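O-methyltransferase (Burkholderia thailandensis, PDB 3MCZ) probably transfers a methyl group from S-adenosylmethionine to a hydroxyl group of an acceptor substrate, and is found as a dimer of two chains. Local coordinates at residues K236-L239 against N243-G246; G191-Q196 against M253-L258; R57-V62 against I75-L80; I40-V45 against H117-W122. All coordinates share one frame; numbering follows the deposited sequence.

Interaction 1 of 4, residues K236-L239 against N243-G246; sequences KNLL and NFEG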
loop_
_atom_site.group_PDB
_atom_site.type_symbol
_atom_site.label_atom_id
_atom_site.label_comp_id
_atom_site.label_asym_id
_atom_site.label_seq_id
_atom_site.Cartn_x
_atom_site.Cartn_y
_atom_site.Cartn_z
ATOM N N LYS A 236 32.100 -7.285 -16.736
ATOM C CA LYS A 236 33.071 -6.865 -15.721
ATOM C C LYS A 236 32.486 -6.927 -14.314
ATOM O O LYS A 236 31.299 -6.638 -14.112
ATOM C CB LYS A 236 33.569 -5.432 -16.011
ATOM C CG LYS A 236 35.061 -5.312 -16.470
ATOM C CD LYS A 236 35.242 -5.128 -17.925
ATOM C CE LYS A 236 36.541 -4.364 -18.281
ATOM N NZ LYS A 236 37.792 -5.099 -18.183
ATOM N N ASN A 237 33.324 -7.324 -13.354
ATOM C CA ASN A 237 32.990 -7.262 -11.941
ATOM C C ASN A 237 33.643 -6.028 -11.358
ATOM O O ASN A 237 34.871 -5.958 -11.238
ATOM C CB ASN A 237 33.491 -8.505 -11.191
ATOM C CG ASN A 237 33.074 -8.520 -9.712
ATOM O OD1 ASN A 237 32.534 -7.551 -9.175
ATOM N ND2 ASN A 237 33.311 -9.642 -9.056
ATOM N N LEU A 238 32.820 -5.063 -10.983
ATOM C CA LEU A 238 33.330 -3.778 -10.515
ATOM C C LEU A 238 34.063 -3.884 -9.174
ATOM O O LEU A 238 34.831 -3.013 -8.817
ATOM C CB LEU A 238 32.196 -2.777 -10.386
ATOM C CG LEU A 238 31.394 -2.376 -11.628
ATOM C CD1 LEU A 238 30.574 -1.167 -11.239
ATOM C CD2 LEU A 238 32.302 -2.096 -12.824
ATOM N N LEU A 239 33.842 -4.968 -8.448
ATOM C CA LEU A 239 34.587 -5.219 -7.192
ATOM C C LEU A 239 35.986 -5.828 -7.380
ATOM O O LEU A 239 36.740 -5.946 -6.430
ATOM C CB LEU A 239 33.743 -6.110 -6.273
ATOM C CG LEU A 239 32.525 -5.371 -5.723
ATOM C CD1 LEU A 239 31.604 -6.312 -4.929
ATOM C CD2 LEU A 239 33.040 -4.229 -4.858
ATOM N N ASN A 243 40.127 -5.995 -13.052
ATOM C CA ASN A 243 39.239 -5.640 -14.175
ATOM C C ASN A 243 39.384 -4.220 -14.656
ATOM O O ASN A 243 38.950 -3.902 -15.747
ATOM C CB ASN A 243 37.768 -5.852 -13.796
ATOM C CG ASN A 243 37.382 -7.319 -13.765
ATOM O OD1 ASN A 243 38.167 -8.191 -14.127
ATOM N ND2 ASN A 243 36.183 -7.593 -13.315
ATOM N N PHE A 244 39.986 -3.364 -13.853
ATOM C CA PHE A 244 40.207 -1.973 -14.249
ATOM C C PHE A 244 41.582 -1.700 -14.855
ATOM O O PHE A 244 41.812 -0.621 -15.413
ATOM C CB PHE A 244 39.982 -1.064 -13.050
ATOM C CG PHE A 244 38.569 -1.066 -12.561
ATOM C CD1 PHE A 244 38.134 -2.030 -11.691
ATOM C CD2 PHE A 244 37.670 -0.091 -12.967
ATOM C CE1 PHE A 244 36.845 -2.036 -11.239
ATOM C CE2 PHE A 244 36.374 -0.109 -12.535
ATOM C CZ PHE A 244 35.956 -1.069 -11.661
ATOM N N GLU A 245 42.499 -2.673 -14.764
ATOM C CA GLU A 245 43.819 -2.540 -15.399
ATOM C C GLU A 245 43.704 -2.177 -16.876
ATOM O O GLU A 245 42.977 -2.818 -17.644
ATOM C CB GLU A 245 44.648 -3.836 -15.253
ATOM N N GLY A 246 44.416 -1.125 -17.269
ATOM C CA GLY A 246 44.464 -0.681 -18.659
ATOM C C GLY A 246 43.218 -0.010 -19.208
ATOM O O GLY A 246 43.132 0.193 -20.405
#

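Interaction 2 of 4, residues G191-Q196 against M253-L258; sequences GTYLAQ and MLNDCL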
loop_
_atom_site.group_PDB
_atom_site.type_symbol
_atom_site.label_atom_id
_atom_site.label_comp_id
_atom_site.label_asym_id
_atom_site.label_seq_id
_atom_site.Cartn_x
_atom_site.Cartn_y
_atom_site.Cartn_z
ATOM N N GLY A 191 21.432 0.920 -20.140
ATOM C CA GLY A 191 22.380 1.685 -20.934
ATOM C C GLY A 191 21.820 2.954 -21.535
ATOM O O GLY A 191 22.409 3.504 -22.487
ATOM N N THR A 192 20.703 3.435 -20.978
ATOM C CA THR A 192 20.010 4.561 -21.571
ATOM C C THR A 192 20.834 5.845 -21.440
ATOM O O THR A 192 20.797 6.671 -22.345
ATOM C CB THR A 192 18.579 4.725 -20.991
ATOM O OG1 THR A 192 17.851 3.508 -21.230
ATOM C CG2 THR A 192 17.852 5.828 -21.664
ATOM N N TYR A 193 21.581 6.009 -20.348
ATOM C CA TYR A 193 22.383 7.228 -20.200
ATOM C C TYR A 193 23.447 7.269 -21.307
ATOM O O TYR A 193 23.584 8.271 -21.999
ATOM C CB TYR A 193 23.058 7.332 -18.841
ATOM C CG TYR A 193 22.110 7.477 -17.644
ATOM C CD1 TYR A 193 21.556 6.353 -17.016
ATOM C CD2 TYR A 193 21.791 8.723 -17.139
ATOM C CE1 TYR A 193 20.700 6.486 -15.928
ATOM C CE2 TYR A 193 20.925 8.875 -16.056
ATOM C CZ TYR A 193 20.383 7.750 -15.445
ATOM O OH TYR A 193 19.531 7.892 -14.355
ATOM N N LEU A 194 24.175 6.180 -21.483
ATOM C CA LEU A 194 25.251 6.182 -22.474
ATOM C C LEU A 194 24.732 6.400 -23.882
ATOM O O LEU A 194 25.290 7.195 -24.630
ATOM C CB LEU A 194 26.032 4.887 -22.409
ATOM C CG LEU A 194 27.207 4.842 -23.387
ATOM C CD1 LEU A 194 28.235 5.931 -23.021
ATOM C CD2 LEU A 194 27.845 3.495 -23.381
ATOM N N ALA A 195 23.654 5.693 -24.237
ATOM C CA ALA A 195 23.084 5.785 -25.555
ATOM C C ALA A 195 22.637 7.214 -25.860
ATOM O O ALA A 195 22.891 7.726 -26.952
ATOM C CB ALA A 195 21.903 4.792 -25.704
ATOM N N GLN A 196 21.970 7.867 -24.907
ATOM C CA GLN A 196 21.456 9.203 -25.149
ATOM C C GLN A 196 22.602 10.206 -25.237
ATOM O O GLN A 196 22.528 11.163 -26.001
ATOM C CB GLN A 196 20.459 9.611 -24.065
ATOM C CG GLN A 196 19.074 9.047 -24.279
ATOM C CD GLN A 196 18.158 10.032 -24.969
ATOM O OE1 GLN A 196 17.279 10.622 -24.337
ATOM N NE2 GLN A 196 18.363 10.230 -26.260
HETATM N N MSE A 253 31.146 6.855 -15.863
HETATM C CA MSE A 253 29.877 7.081 -15.188
HETATM C C MSE A 253 29.540 5.924 -14.249
HETATM O O MSE A 253 29.709 4.780 -14.614
HETATM C CB MSE A 253 28.749 7.248 -16.210
HETATM C CG MSE A 253 29.014 8.266 -17.256
HETATM SE SE MSE A 253 27.463 8.717 -18.315
HETATM C CE MSE A 253 27.313 7.144 -19.310
ATOM N N LEU A 254 29.039 6.286 -13.075
ATOM C CA LEU A 254 28.460 5.399 -12.074
ATOM C C LEU A 254 27.062 5.927 -11.772
ATOM O O LEU A 254 26.878 6.678 -10.823
ATOM C CB LEU A 254 29.261 5.473 -10.788
ATOM C CG LEU A 254 30.443 4.558 -10.566
ATOM C CD1 LEU A 254 31.158 5.005 -9.283
ATOM C CD2 LEU A 254 30.032 3.031 -10.491
ATOM N N ASN A 255 26.073 5.552 -12.567
ATOM C CA ASN A 255 24.777 6.214 -12.464
ATOM C C ASN A 255 23.796 5.356 -11.686
ATOM O O ASN A 255 23.500 4.249 -12.114
ATOM C CB ASN A 255 24.225 6.501 -13.858
ATOM C CG ASN A 255 25.023 7.566 -14.586
ATOM O OD1 ASN A 255 25.237 7.469 -15.799
ATOM N ND2 ASN A 255 25.495 8.570 -13.843
ATOM N N ASP A 256 23.352 5.849 -10.515
ATOM C CA ASP A 256 22.217 5.271 -9.787
ATOM C C ASP A 256 22.474 3.792 -9.526
ATOM O O ASP A 256 21.584 2.969 -9.763
ATOM C CB ASP A 256 20.944 5.489 -10.631
ATOM C CG ASP A 256 19.632 5.367 -9.852
ATOM O OD1 ASP A 256 19.605 5.527 -8.611
ATOM O OD2 ASP A 256 18.592 5.148 -10.537
ATOM N N CYS A 257 23.680 3.468 -9.021
ATOM C CA CYS A 257 24.117 2.083 -8.766
ATOM C C CYS A 257 24.946 1.870 -7.502
ATOM O O CYS A 257 25.158 0.726 -7.092
ATOM C CB CYS A 257 24.912 1.536 -9.952
ATOM S SG CYS A 257 26.468 2.471 -10.255
ATOM N N LEU A 258 25.434 2.936 -6.862
ATOM C CA LEU A 258 26.245 2.739 -5.650
ATOM C C LEU A 258 25.485 2.109 -4.478
ATOM O O LEU A 258 26.097 1.496 -3.565
ATOM C CB LEU A 258 26.933 4.047 -5.229
ATOM C CG LEU A 258 28.176 4.491 -6.032
ATOM C CD1 LEU A 258 28.598 5.862 -5.519
ATOM C CD2 LEU A 258 29.347 3.507 -5.945
HETATM O O HOH W 1 18.735 5.390 -13.150
#

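Interaction 3 of 4, residues R57-V62 against I75-L80; sequences RTPAEV and ILLHAL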
loop_
_atom_site.group_PDB
_atom_site.type_symbol
_atom_site.label_atom_id
_atom_site.label_comp_id
_atom_site.label_asym_id
_atom_site.label_seq_id
_atom_site.Cartn_x
_atom_site.Cartn_y
_atom_site.Cartn_z
ATOM N N ARG A 57 -17.981 0.173 -21.723
ATOM C CA ARG A 57 -18.509 -1.150 -21.455
ATOM C C ARG A 57 -19.403 -1.155 -20.221
ATOM O O ARG A 57 -19.074 -0.506 -19.203
ATOM C CB ARG A 57 -17.382 -2.153 -21.208
ATOM C CG ARG A 57 -16.278 -2.138 -22.217
ATOM C CD ARG A 57 -16.677 -2.744 -23.560
ATOM N NE ARG A 57 -15.477 -2.855 -24.386
ATOM C CZ ARG A 57 -15.406 -3.429 -25.585
ATOM N NH1 ARG A 57 -14.244 -3.440 -26.226
ATOM N NH2 ARG A 57 -16.474 -3.972 -26.161
ATOM N N THR A 58 -20.472 -1.949 -20.278
ATOM C CA THR A 58 -21.311 -2.216 -19.093
ATOM C C THR A 58 -20.656 -3.293 -18.234
ATOM O O THR A 58 -19.811 -4.040 -18.723
ATOM C CB THR A 58 -22.716 -2.731 -19.457
ATOM O OG1 THR A 58 -22.627 -4.020 -20.104
ATOM C CG2 THR A 58 -23.436 -1.738 -20.345
ATOM N N PRO A 59 -21.044 -3.378 -16.949
ATOM C CA PRO A 59 -20.542 -4.498 -16.132
ATOM C C PRO A 59 -20.868 -5.875 -16.714
ATOM O O PRO A 59 -20.028 -6.770 -16.633
ATOM C CB PRO A 59 -21.217 -4.296 -14.775
ATOM C CG PRO A 59 -21.549 -2.842 -14.719
ATOM C CD PRO A 59 -21.799 -2.398 -16.149
ATOM N N ALA A 60 -22.049 -6.037 -17.321
ATOM C CA ALA A 60 -22.375 -7.277 -18.046
ATOM C C ALA A 60 -21.352 -7.618 -19.123
ATOM O O ALA A 60 -20.963 -8.782 -19.248
ATOM C CB ALA A 60 -23.752 -7.217 -18.671
ATOM N N GLU A 61 -20.940 -6.618 -19.906
ATOM C CA GLU A 61 -19.970 -6.820 -20.989
ATOM C C GLU A 61 -18.577 -7.127 -20.447
ATOM O O GLU A 61 -17.911 -8.042 -20.926
ATOM C CB GLU A 61 -19.927 -5.604 -21.908
ATOM C CG GLU A 61 -21.203 -5.468 -22.732
ATOM C CD GLU A 61 -21.355 -4.113 -23.423
ATOM O OE1 GLU A 61 -20.846 -3.088 -22.926
ATOM O OE2 GLU A 61 -22.017 -4.087 -24.481
ATOM N N VAL A 62 -18.131 -6.370 -19.443
ATOM C CA VAL A 62 -16.861 -6.665 -18.794
ATOM C C VAL A 62 -16.864 -8.091 -18.232
ATOM O O VAL A 62 -15.883 -8.828 -18.408
ATOM C CB VAL A 62 -16.555 -5.640 -17.656
ATOM C CG1 VAL A 62 -15.405 -6.086 -16.814
ATOM C CG2 VAL A 62 -16.284 -4.265 -18.257
ATOM N N ILE A 75 -18.973 -3.924 -8.826
ATOM C CA ILE A 75 -18.309 -3.378 -7.649
ATOM C C ILE A 75 -16.875 -2.865 -8.000
ATOM O O ILE A 75 -16.474 -1.766 -7.595
ATOM C CB ILE A 75 -18.291 -4.423 -6.490
ATOM C CG1 ILE A 75 -19.707 -4.731 -5.994
ATOM C CG2 ILE A 75 -17.468 -3.912 -5.322
ATOM C CD1 ILE A 75 -19.779 -5.988 -5.100
ATOM N N LEU A 76 -16.122 -3.667 -8.762
ATOM C CA LEU A 76 -14.781 -3.276 -9.141
ATOM C C LEU A 76 -14.825 -2.027 -10.019
ATOM O O LEU A 76 -14.040 -1.113 -9.820
ATOM C CB LEU A 76 -14.068 -4.394 -9.863
ATOM C CG LEU A 76 -12.649 -4.035 -10.374
ATOM C CD1 LEU A 76 -11.652 -3.687 -9.290
ATOM C CD2 LEU A 76 -12.154 -5.177 -11.242
ATOM N N LEU A 77 -15.735 -2.001 -10.987
ATOM C CA LEU A 77 -15.737 -0.916 -11.944
ATOM C C LEU A 77 -16.075 0.382 -11.235
ATOM O O LEU A 77 -15.491 1.413 -11.533
ATOM C CB LEU A 77 -16.695 -1.177 -13.095
ATOM C CG LEU A 77 -16.338 -2.339 -14.024
ATOM C CD1 LEU A 77 -17.582 -2.819 -14.739
ATOM C CD2 LEU A 77 -15.245 -1.913 -15.029
ATOM N N HIS A 78 -17.042 0.316 -10.317
ATOM C CA HIS A 78 -17.368 1.472 -9.482
ATOM C C HIS A 78 -16.196 1.974 -8.671
ATOM O O HIS A 78 -15.950 3.167 -8.623
ATOM C CB HIS A 78 -18.615 1.178 -8.618
ATOM C CG HIS A 78 -19.885 1.149 -9.406
ATOM N ND1 HIS A 78 -20.714 0.050 -9.446
ATOM C CD2 HIS A 78 -20.479 2.094 -10.172
ATOM C CE1 HIS A 78 -21.758 0.314 -10.215
ATOM N NE2 HIS A 78 -21.629 1.542 -10.683
ATOM N N ALA A 79 -15.423 1.084 -8.063
ATOM C CA ALA A 79 -14.249 1.505 -7.321
ATOM C C ALA A 79 -13.178 2.139 -8.223
ATOM O O ALA A 79 -12.536 3.138 -7.831
ATOM C CB ALA A 79 -13.644 0.298 -6.514
ATOM N N LEU A 80 -13.000 1.589 -9.428
ATOM C CA LEU A 80 -12.077 2.173 -10.409
ATOM C C LEU A 80 -12.527 3.555 -10.896
ATOM O O LEU A 80 -11.706 4.466 -11.059
ATOM C CB LEU A 80 -11.896 1.239 -11.587
ATOM C CG LEU A 80 -11.161 -0.066 -11.262
ATOM C CD1 LEU A 80 -11.141 -0.994 -12.489
ATOM C CD2 LEU A 80 -9.684 0.245 -10.778
#

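Interaction 4 of 4, residues I40-V45 against H117-W122; sequences ILHYAV and HQYLQW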
loop_
_atom_site.group_PDB
_atom_site.type_symbol
_atom_site.label_atom_id
_atom_site.label_comp_id
_atom_site.label_asym_id
_atom_site.label_seq_id
_atom_site.Cartn_x
_atom_site.Cartn_y
_atom_site.Cartn_z
ATOM N N ILE A 40 -5.381 -3.136 -5.962
ATOM C CA ILE A 40 -6.462 -2.874 -6.937
ATOM C C ILE A 40 -5.869 -2.462 -8.303
ATOM O O ILE A 40 -6.242 -3.002 -9.352
ATOM C CB ILE A 40 -7.397 -1.779 -6.420
ATOM C CG1 ILE A 40 -8.121 -2.266 -5.173
ATOM C CG2 ILE A 40 -8.385 -1.288 -7.530
ATOM C CD1 ILE A 40 -8.796 -1.121 -4.393
ATOM N N LEU A 41 -4.960 -1.490 -8.285
ATOM C CA LEU A 41 -4.306 -1.081 -9.501
ATOM C C LEU A 41 -3.486 -2.183 -10.121
ATOM O O LEU A 41 -3.493 -2.354 -11.338
ATOM C CB LEU A 41 -3.418 0.134 -9.247
ATOM C CG LEU A 41 -2.685 0.708 -10.472
ATOM C CD1 LEU A 41 -3.626 1.050 -11.653
ATOM C CD2 LEU A 41 -1.805 1.925 -10.031
ATOM N N HIS A 42 -2.748 -2.918 -9.288
ATOM C CA HIS A 42 -1.960 -4.025 -9.773
ATOM C C HIS A 42 -2.846 -4.997 -10.512
ATOM O O HIS A 42 -2.479 -5.456 -11.613
ATOM C CB HIS A 42 -1.184 -4.770 -8.662
ATOM C CG HIS A 42 -0.185 -3.926 -7.909
ATOM N ND1 HIS A 42 0.270 -4.292 -6.665
ATOM C CD2 HIS A 42 0.387 -2.728 -8.179
ATOM C CE1 HIS A 42 1.100 -3.376 -6.204
ATOM N NE2 HIS A 42 1.167 -2.395 -7.089
ATOM N N TYR A 43 -4.003 -5.317 -9.937
ATOM C CA TYR A 43 -4.922 -6.277 -10.566
ATOM C C TYR A 43 -5.422 -5.772 -11.939
ATOM O O TYR A 43 -5.387 -6.519 -12.935
ATOM C CB TYR A 43 -6.130 -6.642 -9.629
ATOM C CG TYR A 43 -7.117 -7.400 -10.434
ATOM C CD1 TYR A 43 -6.805 -8.663 -10.886
ATOM C CD2 TYR A 43 -8.262 -6.795 -10.922
ATOM C CE1 TYR A 43 -7.620 -9.332 -11.723
ATOM C CE2 TYR A 43 -9.101 -7.473 -11.760
ATOM C CZ TYR A 43 -8.779 -8.744 -12.149
ATOM O OH TYR A 43 -9.575 -9.423 -13.009
ATOM N N ALA A 44 -5.873 -4.508 -11.987
ATOM C CA ALA A 44 -6.476 -3.953 -13.186
ATOM C C ALA A 44 -5.459 -3.958 -14.335
ATOM O O ALA A 44 -5.790 -4.263 -15.482
ATOM C CB ALA A 44 -7.003 -2.541 -12.937
ATOM N N VAL A 45 -4.217 -3.675 -13.990
ATOM C CA VAL A 45 -3.124 -3.616 -14.950
ATOM C C VAL A 45 -2.759 -5.027 -15.427
ATOM O O VAL A 45 -2.613 -5.237 -16.652
ATOM C CB VAL A 45 -1.909 -2.887 -14.361
ATOM C CG1 VAL A 45 -0.667 -3.023 -15.265
ATOM C CG2 VAL A 45 -2.231 -1.403 -14.189
ATOM N N HIS A 117 6.729 -4.455 -12.099
ATOM C CA HIS A 117 7.905 -4.560 -11.261
ATOM C C HIS A 117 7.465 -4.398 -9.791
ATOM O O HIS A 117 7.911 -5.126 -8.901
ATOM C CB HIS A 117 8.938 -3.477 -11.594
ATOM C CG HIS A 117 10.042 -3.415 -10.589
ATOM N ND1 HIS A 117 10.857 -4.498 -10.330
ATOM C CD2 HIS A 117 10.436 -2.428 -9.742
ATOM C CE1 HIS A 117 11.709 -4.178 -9.368
ATOM N NE2 HIS A 117 11.487 -2.922 -9.006
ATOM N N GLN A 118 6.604 -3.418 -9.551
ATOM C CA GLN A 118 6.104 -3.160 -8.198
ATOM C C GLN A 118 5.241 -4.318 -7.665
ATOM O O GLN A 118 5.453 -4.782 -6.556
ATOM C CB GLN A 118 5.370 -1.841 -8.145
ATOM C CG GLN A 118 6.286 -0.611 -8.327
ATOM C CD GLN A 118 5.521 0.656 -8.643
ATOM O OE1 GLN A 118 4.475 0.618 -9.306
ATOM N NE2 GLN A 118 6.069 1.800 -8.230
ATOM N N TYR A 119 4.277 -4.808 -8.422
ATOM C CA TYR A 119 3.486 -5.907 -7.867
ATOM C C TYR A 119 4.231 -7.199 -7.702
ATOM O O TYR A 119 3.896 -7.997 -6.847
ATOM C CB TYR A 119 2.141 -6.092 -8.541
ATOM C CG TYR A 119 2.048 -6.603 -9.926
ATOM C CD1 TYR A 119 2.430 -7.891 -10.258
ATOM C CD2 TYR A 119 1.413 -5.825 -10.907
ATOM C CE1 TYR A 119 2.260 -8.356 -11.542
ATOM C CE2 TYR A 119 1.240 -6.288 -12.200
ATOM C CZ TYR A 119 1.671 -7.547 -12.513
ATOM O OH TYR A 119 1.504 -8.013 -13.809
ATOM N N LEU A 120 5.301 -7.382 -8.467
ATOM C CA LEU A 120 6.144 -8.570 -8.270
ATOM C C LEU A 120 6.933 -8.580 -6.936
ATOM O O LEU A 120 7.519 -9.625 -6.581
ATOM C CB LEU A 120 7.103 -8.732 -9.470
ATOM C CG LEU A 120 6.384 -9.160 -10.769
ATOM C CD1 LEU A 120 7.349 -9.178 -11.978
ATOM C CD2 LEU A 120 5.700 -10.543 -10.546
ATOM N N GLN A 121 6.977 -7.456 -6.205
ATOM C CA GLN A 121 7.643 -7.459 -4.884
ATOM C C GLN A 121 6.665 -7.631 -3.711
ATOM O O GLN A 121 7.076 -7.582 -2.546
ATOM C CB GLN A 121 8.488 -6.181 -4.658
ATOM C CG GLN A 121 9.241 -5.669 -5.883
ATOM C CD GLN A 121 9.995 -6.764 -6.631
ATOM O OE1 GLN A 121 10.617 -7.634 -6.017
ATOM N NE2 GLN A 121 9.947 -6.718 -7.969
ATOM N N TRP A 122 5.386 -7.886 -4.011
ATOM C CA TRP A 122 4.351 -7.925 -2.977
ATOM C C TRP A 122 4.647 -8.896 -1.846
ATOM O O TRP A 122 4.426 -8.598 -0.665
ATOM C CB TRP A 122 3.017 -8.327 -3.596
ATOM C CG TRP A 122 1.816 -8.188 -2.691
ATOM C CD1 TRP A 122 1.211 -9.164 -1.951
ATOM C CD2 TRP A 122 1.039 -7.007 -2.503
ATOM N NE1 TRP A 122 0.123 -8.651 -1.300
ATOM C CE2 TRP A 122 -0.013 -7.334 -1.617
ATOM C CE3 TRP A 122 1.105 -5.718 -3.020
ATOM C CZ2 TRP A 122 -0.973 -6.414 -1.231
ATOM C CZ3 TRP A 122 0.149 -4.782 -2.603
ATOM C CH2 TRP A 122 -0.872 -5.144 -1.734
#

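Interaction 1 of 4, residues K236-L239 against N243-G246
The backbones of Lys236 and Asn243 pass 6.5 Å apart at their CA atoms, where the loop that follows strand 231-235 folds back on itself without any regular helix or strand. The two side chains run alongside each other with opposite headings, Lys236 CG lying 3.8 Å from Asn243 CB. Bends at chi2 and chi4 bring the ammonium round, and Lys236 NZ gives a hydrogen bond of 3.0 Å to Asn243 O, arriving in the carbonyl plane on a lone pair. In return, Asn243 ND2 bonds to Asn237 O over 3.0 Å, a bent bond of 139° with the acceptor tilted out of the amide plane. Asn237 sends its own amide the other way: with CG anti to the backbone N (chi1 -176°), OD1 accepts from Leu239 N at 3.0 Å. Beyond this polar part, Phe244 turns its edge to Leu238 O, with CE1 3.3 Å from that oxygen, while its CZ touches Leu238 CD2. Leu186 of strand 182-186 packs against both Leu238 and Phe244, and Lys236 makes a cation-pi contact with Trp209. Asn237 to Leu239 form an Asx turn, set in the loop between the third and fourth strands of a Rossmann-like methyltransferase fold.

Interaction 2 of 4, residues G191-Q196 against M253-L258
Tyr193 lays one face of its ring over the side chain of Asn255. Asn255 CB sits 4.2 Å from the ring centroid and 13° off the normal, a CH-pi contact, and OD1 rests over the same ring at 3.6 Å from Tyr193 CG. Ring and amide are not parallel: their planes stand 38° apart, and the oxygen lies nearest the CB end of the ring. The phenol reaches past Asn255: Tyr193 OH lies 2.9 Å from a water in the plane of the ring, and this water donates to Asp256 OD2 at 2.6 Å, the one polar link between the segments. The helix concerned, 192-200, starts at the N-cap Gly191 after the glycine-rich turn that follows strand 182-186, a segment that in Rossmann-like methyltransferases usually borders the S-adenosylmethionine site; here it packs on strand 251-255. At the next helix residue, Leu194 meets selenomethionine Met253, two residues before Asn255 on the strand, the side chains crossing at about a right angle. A bend at chi3 (-72°) swings the Met253 methyl over the helix, where CE comes 3.9 Å from Leu194 CA and 4.0 Å from Leu194 CD1. Leu286 of strand 281-288 touches Tyr193 and Asn255, and Asp256 OD1 is hydrogen-bonded to Tyr341 OH.

Interaction 3 of 4, residues R57-V62 against I75-L80
Leu77 bridges the gap between helix 70-82 and the start of helix 59-66, meeting Pro59 and Val62. The bond from its CA to CB heads for the other helix, and CB, like CG, serves as a spacer: contact begins at the two methyl groups. With CG anti to the carbonyl carbon, beside the backbone N (chi1 -66°), both methyls are carried toward the first turn of helix 59-66. The CD1 branch does most of the touching. It lies 3.7 Å from Pro59 CA and 3.9 Å from Pro59 CB, with Pro59 CG little further off, so that the methyl rests obliquely against one side of the proline. The same CD1 is 4.0 Å from Val62 CG2, which puts it between two residues three positions apart on one helix. The CD2 branch meets Val62 CG2 at 4.1 Å, and here leucine and valine approach tip to tip.

The turn that receives this leucine is held by its own polar bonds. Glu61 N donates to Thr58 OG1 at 3.1 Å, and Thr58 N gives a nearly straight bond (169°) of 2.9 Å to Glu61 OE1; the two make a capping box, with Thr58 as N-cap. Leu86 of strand 86-89 packs on Leu77, Leu49 and Leu52 pack on Val62, and helix 70-82 also touches the second subunit, His78 against its Val295 and Ala79 against its Leu305. Helices 59-66 and 70-82, joined by a brief turn and followed by the hairpin 86-89/92-95, fit the winged helix-turn-helix pattern of O-methyltransferase dimerisation domains.

Interaction 4 of 4, residues I40-V45 against H117-W122
The imidazole of His42 has the CB of Tyr119 over one face and Trp122 at its edge. Tyr119 CB is 3.4 Å from the ring centroid, a close CH-pi contact, displaced toward the rim so that it comes within 3.2 Å of His42 ND1. Trp122 CE3, near the imidazole plane, lies 4.0 Å from His42 CE1; the imidazole and the six-membered ring of the indole have planes at 89° and centroids 5.8 Å apart. The meeting with the Tyr119 ring is oblique, its plane turned 50° from that of the imidazole.

Tyr119 takes the crowded position, CG between the backbone N and the carbonyl carbon (chi1 70°), which folds its ring back alongside His42, with Tyr119 CD2 3.6 Å from His42 CB. The two side chains overlap side by side with opposite headings, and the three rings make an aromatic cluster where helix 35-46 meets the C-terminal part of helix 112-119 and the turn after it. A type I turn from Tyr119 to Trp122 brings the indole round to its place.

The cluster lies at the dimer interface: Trp122 stacks on Trp122 of the second subunit, and Gln118 OE1 is bonded to Ser32 OG of that subunit. His42 NE2 is hydrogen-bonded to Ser32 O of the same neighbour. Since a carbonyl oxygen can only accept, NE2 probably carries a proton, and the packing against Tyr119 and Trp122 probably restricts the imidazole's rotation, consistent with NE2 being kept directed at that oxygen.

Interactions 1 and 2 belong to the Rossmann-like methyltransferase domain, interaction 3 to the dimerisation domain, and interaction 4 joins helix 35-46 of that domain to helix 112-119. Interaction 1 is the most open and polar, two hydrogen bonds inside one loop; 2, 3 and 4 are buried and have no direct hydrogen bond between their segments. Interaction 2 adds a water link, 3 is purely aliphatic, 4 aromatic. Leu238 CD1 and Leu254 CD2, 4.3 Å apart, connect 1 with 2; Leu80 CD2 and Ile40 CG2, at 3.8 Å, connect 3 with 4. Only 3 and 4 touch the second subunit, and the centres of 1 and 3 lie about 55 Å apart.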